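Long-range contacts in protein argonaute (Aquifex aeolicus, PDB 1YVU), which cleaves RNA targets at a fixed position set by a short single-stranded DNA guide, using divalent metal ions: residues P49-E54 / R95-L100; Y10-P16 / Y301-I305; V145-E149 / Y618-E622. Numbering follows the deposited sequence.

Contact 1: residues P49-E54 / R95-L100; sequences PTFRRE and RECQEL
Within the N-terminal domain, one strand of the two-stranded hairpin 50-53/56-59 lies against helix 94-107. Strand 50-53 is extended and runs nearly antiparallel to helix 95-100, the axes crossing at 159° with a closest approach of 6.7 Å; the nearest CA pair is Phe51 and Glu96, 5.2 Å. Pro49 CB lies 3.9 Å from Leu100 CD1. Thr50 turns away, and its OG1 bonds Leu48 O. Phe51 (chi1 p) points at the helix, CD2 3.7 Å from Leu100 CD1 at the ring edge; Trp58 also meets the ring. Arg52 N donates to Glu99 OE1 (2.8 Å). The Arg52 guanidinium lies flat on that of Arg95, centres 3.5 Å apart and planes at 12°; Glu99 offsets the stacked positive charges, its OE2 pairing with Arg95 NH1 at 3.3 Å. Arg53 points away, yet its NE makes a long salt bridge to Glu96 OE1 (3.7 Å), in a salt-bridge network with Arg95 and Glu99. Arg95 NH1 and NH2 both donate hydrogen bonds to Arg52 O, at 2.5 and 2.9 Å.

Contact 2: residues Y10-P16 / Y301-I305; sequences YRIEYRP and YGWYI
Tyr14 (chi1 t) lays its ring over the indole of Trp303 (chi1 m) in an offset stack, 4.3 Å between the centroids of the Tyr14 ring and the Trp303 five-membered ring, planes at 24°. Tyr14 CB adds a CH-pi contact, 4.0 Å from the centroid of the six-membered ring and 14° off its normal. On the same face, Ile12 CD1 reaches Trp303 CZ3 (3.7 Å) and Ile12 CG1 lies 4.2 Å from Ile305 CG1. Leu100 and Phe101 of helix 94-107 pack against this face, and Phe101 and Phe104 meet the indole edge-to-face. The backbones are extended and antiparallel, strand axes 4.7 Å apart at 170°. Ile12-Ile305 and Tyr14-Trp303 are non-hydrogen-bonded pairs (CA-CA 4.4 and 4.8 Å); between them Glu13-Tyr304 is hydrogen-bonded (CA-CA 5.0 Å), with Glu13 N to Tyr304 O 2.8 Å and Tyr304 N to Glu13 O 2.9 Å. Strand 303-305 of linker L2 thereby forms the edge of a five-stranded antiparallel sheet, next to strand 9-14 of the N-terminal domain, which pairs on its other side with 153-165 of linker L1. Glu13 and Tyr304 occupy the opposite face, where Arg15 NH2 forms a salt bridge to Glu13 OE1 (2.7 Å). Beyond the strand, Arg15 N donates to Gly302 O (2.9 Å). Gly302, at phi/psi 98/14, ends helix 280-299 in a Schellman motif; a CB here would jam against Tyr301 O and clash with Pro16 CA, whose distance to Gly302 CA is 4.2 Å.

Contact 3: residues V145-E149 / Y618-E622; sequences VLKSE and YKLSE
Where linker L1 meets the PIWI box of the PIWI domain, the chain just past two strand ends crosses almost at right angles (95° between CA end-to-end directions). The backbone stays extended at Ser148 (phi/psi -72/178) and Leu620 (-103/-173), which form a single bridge, CA-CA 4.3 Å. Ser621 N donates to Lys147 O (3.1 Å, 138° at the hydrogen). A water extends this link: Lys147 N donates to it at 2.9 Å, and Ser621 OG (chi1 p) is hydrogen-bonded to it at 3.1 Å. Glu149, its side chain extended (chi1 and chi2 t), sets OE2 3.5 Å from Lys619 NZ in a salt bridge whose hydrogen bond is weak; its OE1 forms a salt bridge with Lys313. Lys619 NZ also has long, weak ion pairs with Asp623 and Glu653. Ser148 OG bonds the backbone N of Gly151 and Tyr152, so from its side chain it is CB that approaches Tyr618 OH (3.5 Å); that hydroxyl bonds weakly to Glu310. Leu146 CD1 packs on Leu620 CD1 (3.8 Å), and Leu620 CD2 lies 3.2 Å from Lys147 O. The lobes thus meet here mainly through backbone, water and charge, with little apolar packing.

How the contacts relate
From the N terminus, strand 9-14 opens a long loop: contact 2 closes it only when 301-305 of linker L2 arrives, after the chain has passed through the N-terminal domain, linker L1 and PAZ. Contact 1 opens and closes within that span, wholly inside the N-terminal domain. Contact 3 opens at 145-149 in linker L1, after contact 1 has closed, and ends at 618-622 in the PIWI domain, so it crosses contact 2. Helix 94-107 joins all three: Leu100 CD2 lies 3.5 Å from Tyr14 CE2, and Cys97 SG 3.6 Å from Val145 CG1. Segment 145-149 belongs to the five-stranded sheet of contact 2, which contact 3 ties to the PIWI sheet holding 616-619.

Contact 1: residues P49-E54 / R95-L100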
loop_
_atom_site.group_PDB
_atom_site.type_symbol
_atom_site.label_atom_id
_atom_site.label_comp_id
_atom_site.label_asym_id
_atom_site.label_seq_id
_atom_site.Cartn_x
_atom_site.Cartn_y
_atom_site.Cartn_z
ATOM N N PRO A 49 -29.718 -6.261 -9.748
ATOM C CA PRO A 49 -28.282 -6.188 -10.037
ATOM C C PRO A 49 -27.975 -5.472 -11.359
ATOM O O PRO A 49 -28.636 -5.712 -12.371
ATOM C CB PRO A 49 -27.901 -7.656 -10.069
ATOM C CG PRO A 49 -28.625 -8.162 -8.894
ATOM C CD PRO A 49 -29.998 -7.522 -9.022
ATOM N N THR A 50 -26.968 -4.613 -11.345
ATOM C CA THR A 50 -26.655 -3.820 -12.506
ATOM C C THR A 50 -25.199 -3.819 -12.884
ATOM O O THR A 50 -24.331 -3.988 -12.045
ATOM C CB THR A 50 -27.105 -2.329 -12.229
ATOM O OG1 THR A 50 -28.498 -2.301 -11.904
ATOM C CG2 THR A 50 -26.855 -1.381 -13.409
ATOM N N PHE A 51 -24.947 -3.698 -14.179
ATOM C CA PHE A 51 -23.596 -3.552 -14.686
ATOM C C PHE A 51 -23.571 -2.435 -15.733
ATOM O O PHE A 51 -24.600 -2.117 -16.339
ATOM C CB PHE A 51 -22.943 -4.884 -15.147
ATOM C CG PHE A 51 -23.442 -5.433 -16.465
ATOM C CD1 PHE A 51 -22.896 -4.989 -17.688
ATOM C CD2 PHE A 51 -24.397 -6.454 -16.486
ATOM C CE1 PHE A 51 -23.284 -5.549 -18.914
ATOM C CE2 PHE A 51 -24.802 -7.036 -17.712
ATOM C CZ PHE A 51 -24.241 -6.579 -18.933
ATOM N N ARG A 52 -22.386 -1.868 -15.937
ATOM C CA ARG A 52 -22.174 -0.779 -16.878
ATOM C C ARG A 52 -21.441 -1.239 -18.150
ATOM O O ARG A 52 -20.258 -1.570 -18.103
ATOM C CB ARG A 52 -21.382 0.334 -16.172
ATOM C CG ARG A 52 -21.435 1.725 -16.805
ATOM C CD ARG A 52 -20.194 2.524 -16.449
ATOM N NE ARG A 52 -19.129 2.270 -17.411
ATOM C CZ ARG A 52 -17.857 2.025 -17.108
ATOM N NH1 ARG A 52 -17.455 1.996 -15.845
ATOM N NH2 ARG A 52 -16.989 1.761 -18.081
ATOM N N ARG A 53 -22.163 -1.261 -19.274
ATOM C CA ARG A 53 -21.616 -1.625 -20.588
ATOM C C ARG A 53 -21.470 -0.288 -21.307
ATOM O O ARG A 53 -22.440 0.239 -21.852
ATOM C CB ARG A 53 -22.585 -2.551 -21.341
ATOM C CG ARG A 53 -21.920 -3.662 -22.168
ATOM C CD ARG A 53 -22.924 -4.688 -22.739
ATOM N NE ARG A 53 -22.745 -6.042 -22.195
ATOM C CZ ARG A 53 -23.274 -7.151 -22.711
ATOM N NH1 ARG A 53 -24.037 -7.113 -23.797
ATOM N NH2 ARG A 53 -23.023 -8.316 -22.147
ATOM N N GLU A 54 -20.267 0.285 -21.222
ATOM C CA GLU A 54 -19.912 1.595 -21.798
ATOM C C GLU A 54 -20.857 2.735 -21.344
ATOM O O GLU A 54 -20.634 3.320 -20.282
ATOM C CB GLU A 54 -19.751 1.549 -23.340
ATOM C CG GLU A 54 -18.666 0.575 -23.916
ATOM C CD GLU A 54 -17.202 1.048 -23.806
ATOM O OE1 GLU A 54 -16.934 2.270 -23.764
ATOM O OE2 GLU A 54 -16.305 0.172 -23.791
ATOM N N ARG A 95 -14.791 -6.151 -15.025
ATOM C CA ARG A 95 -15.443 -5.053 -14.324
ATOM C C ARG A 95 -16.935 -5.296 -14.250
ATOM O O ARG A 95 -17.502 -5.266 -13.159
ATOM C CB ARG A 95 -15.162 -3.702 -15.005
ATOM C CG ARG A 95 -15.933 -2.495 -14.377
ATOM C CD ARG A 95 -15.803 -1.190 -15.149
ATOM N NE ARG A 95 -16.066 -1.337 -16.585
ATOM C CZ ARG A 95 -17.271 -1.395 -17.154
ATOM N NH1 ARG A 95 -18.372 -1.324 -16.429
ATOM N NH2 ARG A 95 -17.377 -1.473 -18.469
ATOM N N GLU A 96 -17.541 -5.624 -15.394
ATOM C CA GLU A 96 -18.980 -5.892 -15.479
ATOM C C GLU A 96 -19.368 -7.075 -14.620
ATOM O O GLU A 96 -20.342 -6.988 -13.853
ATOM C CB GLU A 96 -19.400 -6.153 -16.915
ATOM C CG GLU A 96 -19.123 -5.003 -17.847
ATOM C CD GLU A 96 -19.482 -5.305 -19.287
ATOM O OE1 GLU A 96 -20.137 -6.343 -19.542
ATOM O OE2 GLU A 96 -19.100 -4.492 -20.166
ATOM N N CYS A 97 -18.524 -8.114 -14.650
ATOM C CA CYS A 97 -18.734 -9.337 -13.870
ATOM C C CYS A 97 -18.769 -9.032 -12.373
ATOM O O CYS A 97 -19.684 -9.461 -11.654
ATOM C CB CYS A 97 -17.660 -10.367 -14.226
ATOM S SG CYS A 97 -17.796 -11.884 -13.306
ATOM N N GLN A 98 -17.817 -8.206 -11.946
ATOM C CA GLN A 98 -17.715 -7.775 -10.564
ATOM C C GLN A 98 -18.920 -6.933 -10.136
ATOM O O GLN A 98 -19.596 -7.262 -9.162
ATOM C CB GLN A 98 -16.455 -6.978 -10.433
ATOM C CG GLN A 98 -16.113 -6.546 -9.055
ATOM C CD GLN A 98 -15.111 -5.459 -9.161
ATOM O OE1 GLN A 98 -15.491 -4.258 -9.215
ATOM N NE2 GLN A 98 -13.834 -5.848 -9.365
ATOM N N GLU A 99 -19.222 -5.917 -10.940
ATOM C CA GLU A 99 -20.324 -5.001 -10.698
ATOM C C GLU A 99 -21.590 -5.771 -10.465
ATOM O O GLU A 99 -22.184 -5.649 -9.385
ATOM C CB GLU A 99 -20.517 -4.047 -11.851
ATOM C CG GLU A 99 -19.352 -3.137 -12.023
ATOM C CD GLU A 99 -19.596 -2.058 -13.038
ATOM O OE1 GLU A 99 -20.628 -2.097 -13.735
ATOM O OE2 GLU A 99 -18.772 -1.124 -13.117
ATOM N N LEU A 100 -21.873 -6.708 -11.377
ATOM C CA LEU A 100 -23.074 -7.539 -11.275
ATOM C C LEU A 100 -22.977 -8.534 -10.089
ATOM O O LEU A 100 -23.863 -8.547 -9.238
ATOM C CB LEU A 100 -23.344 -8.257 -12.606
ATOM C CG LEU A 100 -24.768 -8.817 -12.721
ATOM C CD1 LEU A 100 -25.650 -7.740 -13.271
ATOM C CD2 LEU A 100 -24.847 -10.088 -13.588
#

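Contact 2: residues Y10-P16 / Y301-I305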
loop_
_atom_site.group_PDB
_atom_site.type_symbol
_atom_site.label_atom_id
_atom_site.label_comp_id
_atom_site.label_asym_id
_atom_site.label_seq_id
_atom_site.Cartn_x
_atom_site.Cartn_y
_atom_site.Cartn_z
ATOM N N TYR A 10 -10.584 -18.266 -7.792
ATOM C CA TYR A 10 -11.478 -19.347 -8.180
ATOM C C TYR A 10 -12.220 -18.971 -9.452
ATOM O O TYR A 10 -12.834 -17.894 -9.493
ATOM C CB TYR A 10 -12.542 -19.545 -7.103
ATOM C CG TYR A 10 -12.026 -19.757 -5.716
ATOM C CD1 TYR A 10 -11.773 -18.658 -4.857
ATOM C CD2 TYR A 10 -11.732 -21.052 -5.263
ATOM C CE1 TYR A 10 -11.206 -18.863 -3.562
ATOM C CE2 TYR A 10 -11.188 -21.274 -3.982
ATOM C CZ TYR A 10 -10.912 -20.178 -3.139
ATOM O OH TYR A 10 -10.288 -20.403 -1.933
ATOM N N ARG A 11 -12.271 -19.898 -10.428
ATOM C CA ARG A 11 -12.970 -19.678 -11.705
ATOM C C ARG A 11 -14.415 -19.420 -11.423
ATOM O O ARG A 11 -15.043 -20.175 -10.712
ATOM C CB ARG A 11 -12.861 -20.860 -12.667
ATOM C CG ARG A 11 -11.495 -20.986 -13.274
ATOM C CD ARG A 11 -11.406 -21.912 -14.486
ATOM N NE ARG A 11 -10.071 -21.813 -15.101
ATOM C CZ ARG A 11 -9.497 -22.737 -15.874
ATOM N NH1 ARG A 11 -10.132 -23.869 -16.161
ATOM N NH2 ARG A 11 -8.265 -22.531 -16.343
ATOM N N ILE A 12 -14.856 -18.237 -11.820
ATOM C CA ILE A 12 -16.231 -17.818 -11.652
ATOM C C ILE A 12 -16.919 -17.805 -13.028
ATOM O O ILE A 12 -16.301 -17.516 -14.058
ATOM C CB ILE A 12 -16.336 -16.462 -10.852
ATOM C CG1 ILE A 12 -17.788 -16.106 -10.591
ATOM C CG2 ILE A 12 -15.618 -15.312 -11.552
ATOM C CD1 ILE A 12 -17.950 -15.048 -9.582
ATOM N N GLU A 13 -18.187 -18.182 -13.039
ATOM C CA GLU A 13 -18.960 -18.251 -14.263
ATOM C C GLU A 13 -20.399 -17.817 -14.041
ATOM O O GLU A 13 -20.939 -17.977 -12.942
ATOM C CB GLU A 13 -18.922 -19.684 -14.809
ATOM C CG GLU A 13 -17.828 -19.921 -15.839
ATOM C CD GLU A 13 -17.207 -21.304 -15.782
ATOM O OE1 GLU A 13 -17.895 -22.299 -15.484
ATOM O OE2 GLU A 13 -16.000 -21.397 -16.068
ATOM N N TYR A 14 -20.976 -17.196 -15.069
ATOM C CA TYR A 14 -22.365 -16.739 -15.052
ATOM C C TYR A 14 -23.111 -17.217 -16.326
ATOM O O TYR A 14 -22.780 -16.826 -17.456
ATOM C CB TYR A 14 -22.440 -15.215 -14.901
ATOM C CG TYR A 14 -23.836 -14.678 -14.656
ATOM C CD1 TYR A 14 -24.678 -15.253 -13.686
ATOM C CD2 TYR A 14 -24.327 -13.591 -15.393
ATOM C CE1 TYR A 14 -25.976 -14.769 -13.455
ATOM C CE2 TYR A 14 -25.634 -13.089 -15.173
ATOM C CZ TYR A 14 -26.459 -13.688 -14.202
ATOM O OH TYR A 14 -27.778 -13.275 -14.039
ATOM N N ARG A 15 -24.097 -18.090 -16.114
ATOM C CA ARG A 15 -24.938 -18.663 -17.175
ATOM C C ARG A 15 -26.417 -18.548 -16.687
ATOM O O ARG A 15 -27.040 -19.574 -16.379
ATOM C CB ARG A 15 -24.588 -20.155 -17.394
ATOM C CG ARG A 15 -23.122 -20.489 -17.638
ATOM C CD ARG A 15 -22.935 -22.005 -17.808
ATOM N NE ARG A 15 -21.626 -22.558 -17.409
ATOM C CZ ARG A 15 -20.453 -22.273 -17.972
ATOM N NH1 ARG A 15 -20.360 -21.397 -18.962
ATOM N NH2 ARG A 15 -19.378 -22.964 -17.627
ATOM N N PRO A 16 -27.003 -17.320 -16.664
ATOM C CA PRO A 16 -28.395 -17.122 -16.196
ATOM C C PRO A 16 -29.555 -17.851 -16.886
ATOM O O PRO A 16 -29.503 -18.161 -18.094
ATOM C CB PRO A 16 -28.561 -15.604 -16.223
ATOM C CG PRO A 16 -27.716 -15.176 -17.346
ATOM C CD PRO A 16 -26.485 -16.064 -17.252
ATOM N N TYR A 301 -29.395 -18.264 -9.322
ATOM C CA TYR A 301 -29.345 -17.007 -10.065
ATOM C C TYR A 301 -28.454 -17.114 -11.286
ATOM O O TYR A 301 -28.371 -16.189 -12.101
ATOM C CB TYR A 301 -28.940 -15.878 -9.116
ATOM C CG TYR A 301 -29.983 -15.686 -8.026
ATOM C CD1 TYR A 301 -29.944 -16.446 -6.842
ATOM C CD2 TYR A 301 -31.094 -14.824 -8.223
ATOM C CE1 TYR A 301 -30.992 -16.371 -5.878
ATOM C CE2 TYR A 301 -32.153 -14.739 -7.256
ATOM C CZ TYR A 301 -32.094 -15.524 -6.097
ATOM O OH TYR A 301 -33.148 -15.525 -5.211
ATOM N N GLY A 302 -27.873 -18.305 -11.432
ATOM C CA GLY A 302 -27.003 -18.638 -12.550
ATOM C C GLY A 302 -25.504 -18.540 -12.334
ATOM O O GLY A 302 -24.746 -18.607 -13.303
ATOM N N TRP A 303 -25.069 -18.430 -11.077
ATOM C CA TRP A 303 -23.647 -18.299 -10.743
ATOM C C TRP A 303 -22.918 -19.559 -10.295
ATOM O O TRP A 303 -23.393 -20.287 -9.423
ATOM C CB TRP A 303 -23.453 -17.259 -9.643
ATOM C CG TRP A 303 -23.699 -15.869 -10.036
ATOM C CD1 TRP A 303 -24.852 -15.184 -9.872
ATOM C CD2 TRP A 303 -22.759 -14.950 -10.646
ATOM N NE1 TRP A 303 -24.705 -13.893 -10.325
ATOM C CE2 TRP A 303 -23.435 -13.714 -10.800
ATOM C CE3 TRP A 303 -21.408 -15.054 -11.063
ATOM C CZ2 TRP A 303 -22.819 -12.575 -11.375
ATOM C CZ3 TRP A 303 -20.782 -13.902 -11.652
ATOM C CH2 TRP A 303 -21.509 -12.681 -11.791
ATOM N N TYR A 304 -21.722 -19.749 -10.846
ATOM C CA TYR A 304 -20.862 -20.867 -10.493
ATOM C C TYR A 304 -19.544 -20.277 -10.056
ATOM O O TYR A 304 -19.076 -19.290 -10.626
ATOM C CB TYR A 304 -20.589 -21.771 -11.683
ATOM C CG TYR A 304 -19.686 -22.939 -11.360
ATOM C CD1 TYR A 304 -20.184 -24.037 -10.631
ATOM C CD2 TYR A 304 -18.340 -22.981 -11.818
ATOM C CE1 TYR A 304 -19.385 -25.164 -10.362
ATOM C CE2 TYR A 304 -17.511 -24.117 -11.550
ATOM C CZ TYR A 304 -18.056 -25.204 -10.819
ATOM O OH TYR A 304 -17.304 -26.325 -10.534
ATOM N N ILE A 305 -18.977 -20.889 -9.020
ATOM C CA ILE A 305 -17.692 -20.519 -8.464
ATOM C C ILE A 305 -16.999 -21.860 -8.231
ATOM O O ILE A 305 -17.573 -22.774 -7.613
ATOM C CB ILE A 305 -17.809 -19.723 -7.106
ATOM C CG1 ILE A 305 -18.688 -18.455 -7.257
ATOM C CG2 ILE A 305 -16.398 -19.277 -6.639
ATOM C CD1 ILE A 305 -18.957 -17.685 -5.981
#

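Contact 3: residues V145-E149 / Y618-E622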
loop_
_atom_site.group_PDB
_atom_site.type_symbol
_atom_site.label_atom_id
_atom_site.label_comp_id
_atom_site.label_asym_id
_atom_site.label_seq_id
_atom_site.Cartn_x
_atom_site.Cartn_y
_atom_site.Cartn_z
ATOM N N VAL A 145 -13.282 -9.277 -9.153
ATOM C CA VAL A 145 -13.224 -10.225 -10.259
ATOM C C VAL A 145 -12.073 -9.867 -11.184
ATOM O O VAL A 145 -12.023 -8.768 -11.720
ATOM C CB VAL A 145 -14.556 -10.303 -11.032
ATOM C CG1 VAL A 145 -14.393 -11.117 -12.303
ATOM C CG2 VAL A 145 -15.634 -10.939 -10.136
ATOM N N LEU A 146 -11.120 -10.791 -11.283
ATOM C CA LEU A 146 -9.928 -10.668 -12.130
ATOM C C LEU A 146 -10.060 -11.587 -13.337
ATOM O O LEU A 146 -11.039 -12.315 -13.446
ATOM C CB LEU A 146 -8.646 -11.003 -11.350
ATOM C CG LEU A 146 -8.344 -10.371 -9.983
ATOM C CD1 LEU A 146 -6.875 -10.498 -9.738
ATOM C CD2 LEU A 146 -8.768 -8.893 -9.892
ATOM N N LYS A 147 -9.075 -11.556 -14.226
ATOM C CA LYS A 147 -9.107 -12.336 -15.456
ATOM C C LYS A 147 -7.788 -13.023 -15.565
ATOM O O LYS A 147 -6.749 -12.351 -15.526
ATOM C CB LYS A 147 -9.223 -11.392 -16.647
ATOM C CG LYS A 147 -9.631 -11.998 -17.964
ATOM C CD LYS A 147 -9.716 -10.918 -19.028
ATOM C CE LYS A 147 -9.804 -11.514 -20.420
ATOM N NZ LYS A 147 -9.647 -10.456 -21.452
ATOM N N SER A 148 -7.824 -14.331 -15.809
ATOM C CA SER A 148 -6.602 -15.123 -15.944
ATOM C C SER A 148 -5.848 -14.857 -17.256
ATOM O O SER A 148 -6.287 -14.067 -18.116
ATOM C CB SER A 148 -6.913 -16.621 -15.812
ATOM O OG SER A 148 -7.773 -17.086 -16.850
ATOM N N GLU A 149 -4.705 -15.526 -17.387
ATOM C CA GLU A 149 -3.845 -15.433 -18.564
ATOM C C GLU A 149 -4.615 -15.997 -19.762
ATOM O O GLU A 149 -4.764 -15.330 -20.796
ATOM C CB GLU A 149 -2.568 -16.257 -18.315
ATOM C CG GLU A 149 -1.455 -16.059 -19.353
ATOM C CD GLU A 149 -0.311 -17.060 -19.225
ATOM O OE1 GLU A 149 -0.394 -18.015 -18.419
ATOM O OE2 GLU A 149 0.686 -16.878 -19.950
ATOM N N TYR A 618 1.539 -16.223 -10.505
ATOM C CA TYR A 618 0.276 -16.559 -11.164
ATOM C C TYR A 618 0.210 -15.424 -12.168
ATOM O O TYR A 618 0.446 -14.276 -11.800
ATOM C CB TYR A 618 -0.960 -16.526 -10.221
ATOM C CG TYR A 618 -2.230 -17.032 -10.914
ATOM C CD1 TYR A 618 -2.549 -18.404 -10.905
ATOM C CD2 TYR A 618 -3.009 -16.184 -11.735
ATOM C CE1 TYR A 618 -3.593 -18.935 -11.712
ATOM C CE2 TYR A 618 -4.055 -16.703 -12.558
ATOM C CZ TYR A 618 -4.338 -18.081 -12.541
ATOM O OH TYR A 618 -5.343 -18.589 -13.342
ATOM N N LYS A 619 -0.104 -15.738 -13.421
ATOM C CA LYS A 619 -0.172 -14.697 -14.443
ATOM C C LYS A 619 -1.612 -14.359 -14.869
ATOM O O LYS A 619 -2.462 -15.243 -15.016
ATOM C CB LYS A 619 0.718 -15.077 -15.636
ATOM C CG LYS A 619 1.005 -13.952 -16.631
ATOM C CD LYS A 619 1.993 -14.405 -17.714
ATOM C CE LYS A 619 2.201 -13.298 -18.730
ATOM N NZ LYS A 619 1.909 -13.638 -20.183
ATOM N N LEU A 620 -1.881 -13.052 -14.962
ATOM C CA LEU A 620 -3.178 -12.512 -15.366
ATOM C C LEU A 620 -3.191 -12.011 -16.825
ATOM O O LEU A 620 -2.218 -12.211 -17.570
ATOM C CB LEU A 620 -3.627 -11.424 -14.394
ATOM C CG LEU A 620 -3.765 -11.939 -12.965
ATOM C CD1 LEU A 620 -3.853 -10.801 -11.974
ATOM C CD2 LEU A 620 -4.977 -12.861 -12.882
ATOM N N SER A 621 -4.292 -11.365 -17.217
ATOM C CA SER A 621 -4.507 -10.894 -18.585
ATOM C C SER A 621 -3.588 -9.847 -19.190
ATOM O O SER A 621 -2.673 -10.199 -19.942
ATOM C CB SER A 621 -5.970 -10.481 -18.786
ATOM O OG SER A 621 -6.399 -9.551 -17.802
ATOM N N GLU A 622 -3.840 -8.578 -18.866
ATOM C CA GLU A 622 -3.089 -7.426 -19.385
ATOM C C GLU A 622 -1.669 -7.310 -18.788
ATOM O O GLU A 622 -1.279 -6.264 -18.236
ATOM C CB GLU A 622 -3.909 -6.144 -19.133
ATOM C CG GLU A 622 -5.369 -6.165 -19.642
ATOM C CD GLU A 622 -6.292 -5.238 -18.847
ATOM O OE1 GLU A 622 -5.792 -4.337 -18.121
ATOM O OE2 GLU A 622 -7.530 -5.428 -18.948
HETATM O O HOH W 1 -6.967 -9.589 -14.788
#